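Local structure of predicted protease of the collagenase family (Methanopyrus kandleri, 5D88) at the interface of chains A and B. The protein is a zinc-binding peptidase of the U32 family, built on a TIM barrel, that hydrolyses peptide bonds. Numbering follows the deposited sequence. Chains: chain A/B, Predicted protease of the collagenase family.

Contact 1: the interface of chains A and B. Residues chain A 206, 209-210, 213, 215; chain B 90-91, 94.
Helix 200-213 of chain A, which carries the zinc-binding histidine of this U32 peptidase, packs here against the loop of B:Gly90 and B:Cys91 and the short 3-10 helix 92-94 that follows it. The CA of B:Gly90 sits over the centre of one face of the A:His209 imidazole, 3.5 Å from ring atom CD2, a CH-pi contact. Glycine suits the place because its backbone torsions (phi 63°, psi -138°) are easy for it and poorly tolerated by other residues; a side chain would probably also crowd the water described below. The rotation of the imidazole is set from within chain A, one helical turn on, where A:His209 ND1 donates a nearly straight hydrogen bond of 2.7 Å to the carboxylate oxygen OE2 of A:Glu213. That oxygen lies in the ring plane, although the bond reaches the carboxylate from above its own plane. With ND1 so engaged, NE2 is likely to be the nitrogen that serves zinc. The other carboxylate oxygen, OE1, turns to chain B: a water 2.8 Å from A:Glu213 OE1 also lies 2.7 Å from the backbone N of B:Cys91. With SG set beside its own backbone N (chi1 -77°), B:Cys91 dips toward the helix, its thiol 3.6 Å from A:His209 CB and also touching A:Ala210 and A:Ile215; its hydrogen bond to A:Glu213 OE1 is weak. Farther along, B:Leu94 fills an apolar groove with a forked side chain. Its CD1 touches A:Ala210 CB and A:Ile215 CG2, 3.8 Å from the latter, while CG and the other branch, CD2, rest on A:Leu206. The small A:Ala210 lets CD1 settle close to the helix.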
ATOM      1  N   LEU A 206      -3.577  -2.428   7.631  1.00 21.06           N
ATOM      2  CA  LEU A 206      -4.199  -2.540   8.946  1.00 21.55           C
ATOM      3  C   LEU A 206      -3.699  -3.776   9.686  1.00 21.52           C
ATOM      4  O   LEU A 206      -3.304  -3.696  10.850  1.00 22.31           O
ATOM      5  CB  LEU A 206      -5.720  -2.588   8.809  1.00 21.55           C
ATOM      6  CG  LEU A 206      -6.508  -2.718  10.125  1.00 23.37           C
ATOM      7  CD1 LEU A 206      -6.350  -1.489  11.001  1.00 29.33           C
ATOM      8  CD2 LEU A 206      -7.991  -3.020   9.806  1.00 25.67           C
ATOM      9  N   HIS A 209      -0.141  -3.688  11.162  1.00 20.87           N
ATOM     10  CA  HIS A 209      -0.029  -3.012  12.447  1.00 21.70           C
ATOM     11  C   HIS A 209      -0.658  -3.829  13.564  1.00 23.56           C
ATOM     12  O   HIS A 209      -0.102  -3.931  14.661  1.00 24.70           O
ATOM     13  CB  HIS A 209      -0.707  -1.648  12.364  1.00 22.46           C
ATOM     14  CG  HIS A 209       0.109  -0.600  11.696  1.00 22.49           C
ATOM     15  ND1 HIS A 209       1.039   0.158  12.371  1.00 24.08           N
ATOM     16  CD2 HIS A 209       0.108  -0.150  10.423  1.00 22.85           C
ATOM     17  CE1 HIS A 209       1.595   1.017  11.530  1.00 25.28           C
ATOM     18  NE2 HIS A 209       1.038   0.857  10.346  1.00 22.81           N
ATOM     19  N   ALA A 210      -1.819  -4.418  13.302  1.00 21.93           N
ATOM     20  CA  ALA A 210      -2.510  -5.165  14.341  1.00 22.36           C
ATOM     21  C   ALA A 210      -1.624  -6.275  14.885  1.00 22.90           C
ATOM     22  O   ALA A 210      -1.461  -6.425  16.103  1.00 23.67           O
ATOM     23  CB  ALA A 210      -3.814  -5.725  13.785  1.00 23.74           C
ATOM     24  N   GLU A 213       1.584  -4.918  16.702  1.00 25.12           N
ATOM     25  CA  GLU A 213       1.332  -4.158  17.909  1.00 27.45           C
ATOM     26  C   GLU A 213       0.479  -4.917  18.916  1.00 27.90           C
ATOM     27  O   GLU A 213       0.303  -4.440  20.033  1.00 29.49           O
ATOM     28  CB  GLU A 213       0.711  -2.817  17.521  1.00 28.05           C
ATOM     29  CG  GLU A 213       1.719  -2.038  16.665  1.00 31.85           C
ATOM     30  CD  GLU A 213       1.148  -0.869  15.928  1.00 36.86           C
ATOM     31  OE1 GLU A 213       0.061  -0.408  16.331  1.00 40.68           O
ATOM     32  OE2 GLU A 213       1.792  -0.398  14.949  1.00 36.58           O
ATOM     33  N   ILE A 215      -2.765  -5.761  18.719  1.00 26.56           N
ATOM     34  CA  ILE A 215      -4.096  -5.180  18.796  1.00 27.93           C
ATOM     35  C   ILE A 215      -5.035  -6.077  18.013  1.00 27.11           C
ATOM     36  O   ILE A 215      -4.866  -6.250  16.807  1.00 28.17           O
ATOM     37  CB  ILE A 215      -4.104  -3.753  18.238  1.00 29.01           C
ATOM     38  CG1 ILE A 215      -3.076  -2.888  18.993  1.00 31.94           C
ATOM     39  CG2 ILE A 215      -5.495  -3.172  18.325  1.00 29.95           C
ATOM     40  CD1 ILE A 215      -3.358  -2.690  20.367  1.00 36.62           C
TER
ATOM     41  N   GLY B  90      -2.337   3.214  10.741  1.00 26.19           N
ATOM     42  CA  GLY B  90      -1.961   2.303  11.790  1.00 28.54           C
ATOM     43  C   GLY B  90      -3.182   1.603  12.327  1.00 27.82           C
ATOM     44  O   GLY B  90      -4.067   1.214  11.578  1.00 29.19           O
ATOM     45  N   CYS B  91      -3.231   1.461  13.654  1.00 31.54           N
ATOM     46  CA  CYS B  91      -4.316   0.792  14.355  1.00 33.23           C
ATOM     47  C   CYS B  91      -5.443   1.739  14.750  1.00 29.57           C
ATOM     48  O   CYS B  91      -6.292   1.368  15.563  1.00 30.10           O
ATOM     49  CB  CYS B  91      -3.775   0.089  15.601  1.00 40.42           C
ATOM     50  SG  CYS B  91      -2.895  -1.481  15.241  1.00 41.58           S
ATOM     51  N   LEU B  94      -8.951   0.420  14.731  1.00 37.40           N
ATOM     52  CA  LEU B  94      -9.240  -0.726  15.583  1.00 39.46           C
ATOM     53  C   LEU B  94      -9.709  -0.343  16.978  1.00 45.15           C
ATOM     54  O   LEU B  94     -10.274  -1.195  17.680  1.00 46.96           O
ATOM     55  CB  LEU B  94      -7.998  -1.609  15.714  1.00 35.72           C
ATOM     56  CG  LEU B  94      -7.441  -2.103  14.384  1.00 39.54           C
ATOM     57  CD1 LEU B  94      -6.157  -2.878  14.623  1.00 43.33           C
ATOM     58  CD2 LEU B  94      -8.466  -2.949  13.637  1.00 40.67           C
TER
HETATM   59  O   HOH W   1      -1.077   1.859  15.229  1.00 38.85           O

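Contact 2: the interface of chains A and B. Residues chain A 87-88, 201, 205; chain B 87, 201, 205.
A:Asn205 and B:Asn205 of this U32 peptidase come together from opposite directions about the two-fold axis, each carried by its own copy of helix 200-213, with their amide planes turned 75° apart. Each amide reaches past its twin to the opposite loop: A:Asn205 ND2 donates to the backbone carbonyl O of B:Thr87 at 2.9 Å, and the reverse bond repeats it. The acceptor lies close to the donor's amide plane, whereas the donor stands well above the carbonyl plane. A second approach, from A:Asn205 ND2 to B:Asn205 OD1 at 3.2 Å, is a weak hydrogen bond. Asparagine suits the site because one short, flat group offers a donor across the interface and an acceptor to its own chain. On the other side of the amides from the phenylalanine rings, A:Cys88, a zinc-binding residue, brings SG to 3.7 Å from B:Asn205 CB.

Beside the amides, A:Phe201 and B:Phe201 meet edge to face, their planes nearly perpendicular and their centroids 4.8 Å apart. The CD1-CE1 edges of the two rings turn toward each other near the axis, where the shortest carbon distances are too close to be reliable. Each ring also runs its CZ against the partner's threonine, A:Phe201 CZ lying 3.7 Å from B:Thr87 CB and touching its methyl CG2 as well. The first torsion of phenylalanine (chi1 166°, CG opposite the backbone N) carries the ring out from the start of the helix to this apolar surface.

Behind the amide, the other branch of the threonine positions it: OG1 of A:Thr87, held between backbone N and carbonyl carbon (chi1 52°), donates to A:Asn205 OD1 at 2.7 Å. This bond takes up OD1 and so favours the amide orientation in which ND2 points at the carbonyl of B:Thr87. A leucine here in place of A:Asn205, similar in shape but without polar atoms, would probably leave the A:Thr87 hydroxyl and the B:Thr87 carbonyl without these partners and set methyl groups against the amide of B:Asn205.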
ATOM      1  N   THR A  87       3.371  -4.610   5.287  1.00 21.29           N
ATOM      2  CA  THR A  87       3.520  -3.602   4.251  1.00 21.60           C
ATOM      3  C   THR A  87       3.728  -2.211   4.816  1.00 22.52           C
ATOM      4  O   THR A  87       3.941  -1.262   4.045  1.00 22.95           O
ATOM      5  CB  THR A  87       2.307  -3.629   3.314  1.00 21.70           C
ATOM      6  OG1 THR A  87       1.083  -3.552   4.062  1.00 23.50           O
ATOM      7  CG2 THR A  87       2.344  -4.912   2.487  1.00 23.03           C
ATOM      8  N   CYS A  88       3.680  -2.073   6.142  1.00 21.65           N
ATOM      9  CA  CYS A  88       3.900  -0.807   6.823  1.00 22.68           C
ATOM     10  C   CYS A  88       4.400  -1.097   8.229  1.00 22.28           C
ATOM     11  O   CYS A  88       3.869  -1.979   8.904  1.00 23.24           O
ATOM     12  CB  CYS A  88       2.623   0.042   6.891  1.00 21.72           C
ATOM     13  SG  CYS A  88       2.944   1.730   7.461  1.00 22.00           S
ATOM     14  N   PHE A 201      -4.926  -3.411  -0.294  1.00 22.95           N
ATOM     15  CA  PHE A 201      -3.810  -2.543   0.105  1.00 25.03           C
ATOM     16  C   PHE A 201      -4.016  -1.988   1.518  1.00 22.27           C
ATOM     17  O   PHE A 201      -3.146  -2.094   2.397  1.00 22.40           O
ATOM     18  CB  PHE A 201      -3.769  -1.483  -1.015  1.00 30.81           C
ATOM     19  CG  PHE A 201      -2.977  -0.248  -0.798  1.00 34.83           C
ATOM     20  CD1 PHE A 201      -1.883  -0.163   0.009  1.00 41.44           C
ATOM     21  CD2 PHE A 201      -3.284   0.842  -1.620  1.00 41.46           C
ATOM     22  CE1 PHE A 201      -1.159   1.060   0.092  1.00 39.55           C
ATOM     23  CE2 PHE A 201      -2.609   2.014  -1.560  1.00 43.36           C
ATOM     24  CZ  PHE A 201      -1.528   2.136  -0.704  1.00 42.72           C
ATOM     25  N   ASN A 205      -2.376  -3.187   5.212  1.00 20.32           N
ATOM     26  CA  ASN A 205      -1.715  -2.210   6.074  1.00 20.41           C
ATOM     27  C   ASN A 205      -2.254  -2.313   7.495  1.00 21.41           C
ATOM     28  O   ASN A 205      -1.491  -2.272   8.468  1.00 21.55           O
ATOM     29  CB  ASN A 205      -1.928  -0.788   5.540  1.00 21.15           C
ATOM     30  CG  ASN A 205      -1.024  -0.426   4.357  1.00 21.06           C
ATOM     31  OD1 ASN A 205      -0.028  -1.092   4.049  1.00 22.13           O
ATOM     32  ND2 ASN A 205      -1.355   0.700   3.723  1.00 21.95           N
TER
ATOM     33  N   THR B  87      -2.298   6.669   3.290  1.00 21.29           N
ATOM     34  CA  THR B  87      -2.628   5.314   2.881  1.00 21.60           C
ATOM     35  C   THR B  87      -2.620   4.337   4.039  1.00 22.52           C
ATOM     36  O   THR B  87      -2.953   3.156   3.847  1.00 22.95           O
ATOM     37  CB  THR B  87      -1.670   4.851   1.777  1.00 21.70           C
ATOM     38  OG1 THR B  87      -0.303   5.048   2.172  1.00 23.50           O
ATOM     39  CG2 THR B  87      -1.971   5.628   0.497  1.00 23.03           C
ATOM     40  N   PHE B 201       4.523   2.638  -2.928  1.00 22.95           N
ATOM     41  CA  PHE B 201       3.581   2.104  -1.935  1.00 25.03           C
ATOM     42  C   PHE B 201       4.142   2.228  -0.515  1.00 22.27           C
ATOM     43  O   PHE B 201       3.496   2.765   0.399  1.00 22.40           O
ATOM     44  CB  PHE B 201       3.340   0.659  -2.418  1.00 30.81           C
ATOM     45  CG  PHE B 201       2.690  -0.302  -1.494  1.00 34.83           C
ATOM     46  CD1 PHE B 201       1.821   0.044  -0.504  1.00 41.44           C
ATOM     47  CD2 PHE B 201       2.858  -1.660  -1.788  1.00 41.46           C
ATOM     48  CE1 PHE B 201       1.206  -0.970   0.283  1.00 39.55           C
ATOM     49  CE2 PHE B 201       2.282  -2.642  -1.054  1.00 43.36           C
ATOM     50  CZ  PHE B 201       1.439  -2.307  -0.009  1.00 42.72           C
ATOM     51  N   ASN B 205       3.344   5.043   2.521  1.00 20.32           N
ATOM     52  CA  ASN B 205       2.957   4.593   3.857  1.00 20.41           C
ATOM     53  C   ASN B 205       3.807   5.290   4.911  1.00 21.41           C
ATOM     54  O   ASN B 205       3.295   5.732   5.948  1.00 21.55           O
ATOM     55  CB  ASN B 205       3.119   3.073   3.981  1.00 21.15           C
ATOM     56  CG  ASN B 205       1.986   2.271   3.333  1.00 21.06           C
ATOM     57  OD1 ASN B 205       0.910   2.784   3.001  1.00 22.13           O
ATOM     58  ND2 ASN B 205       2.222   0.965   3.212  1.00 21.95           N
TER

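Contact 1 and contact 2 lie about 12 Å apart, measured between the centres of their C-alpha atoms. Both draw on helix 200-213 and the loop of residues 87-91, to which contact 1 adds the 3-10 helix 92-94 and A:Ile215. Contact 2 straddles the two-fold axis, whereas contact 1 lies to one side and recurs with the chains exchanged. The zinc ligands of chain A are divided between them, A:His209 in contact 1 and A:Cys88 in contact 2, so the neighbouring subunit borders the metal site. Pairing may therefore steady or shape the active region, although the structure alone does not show that the dimer is the functional form.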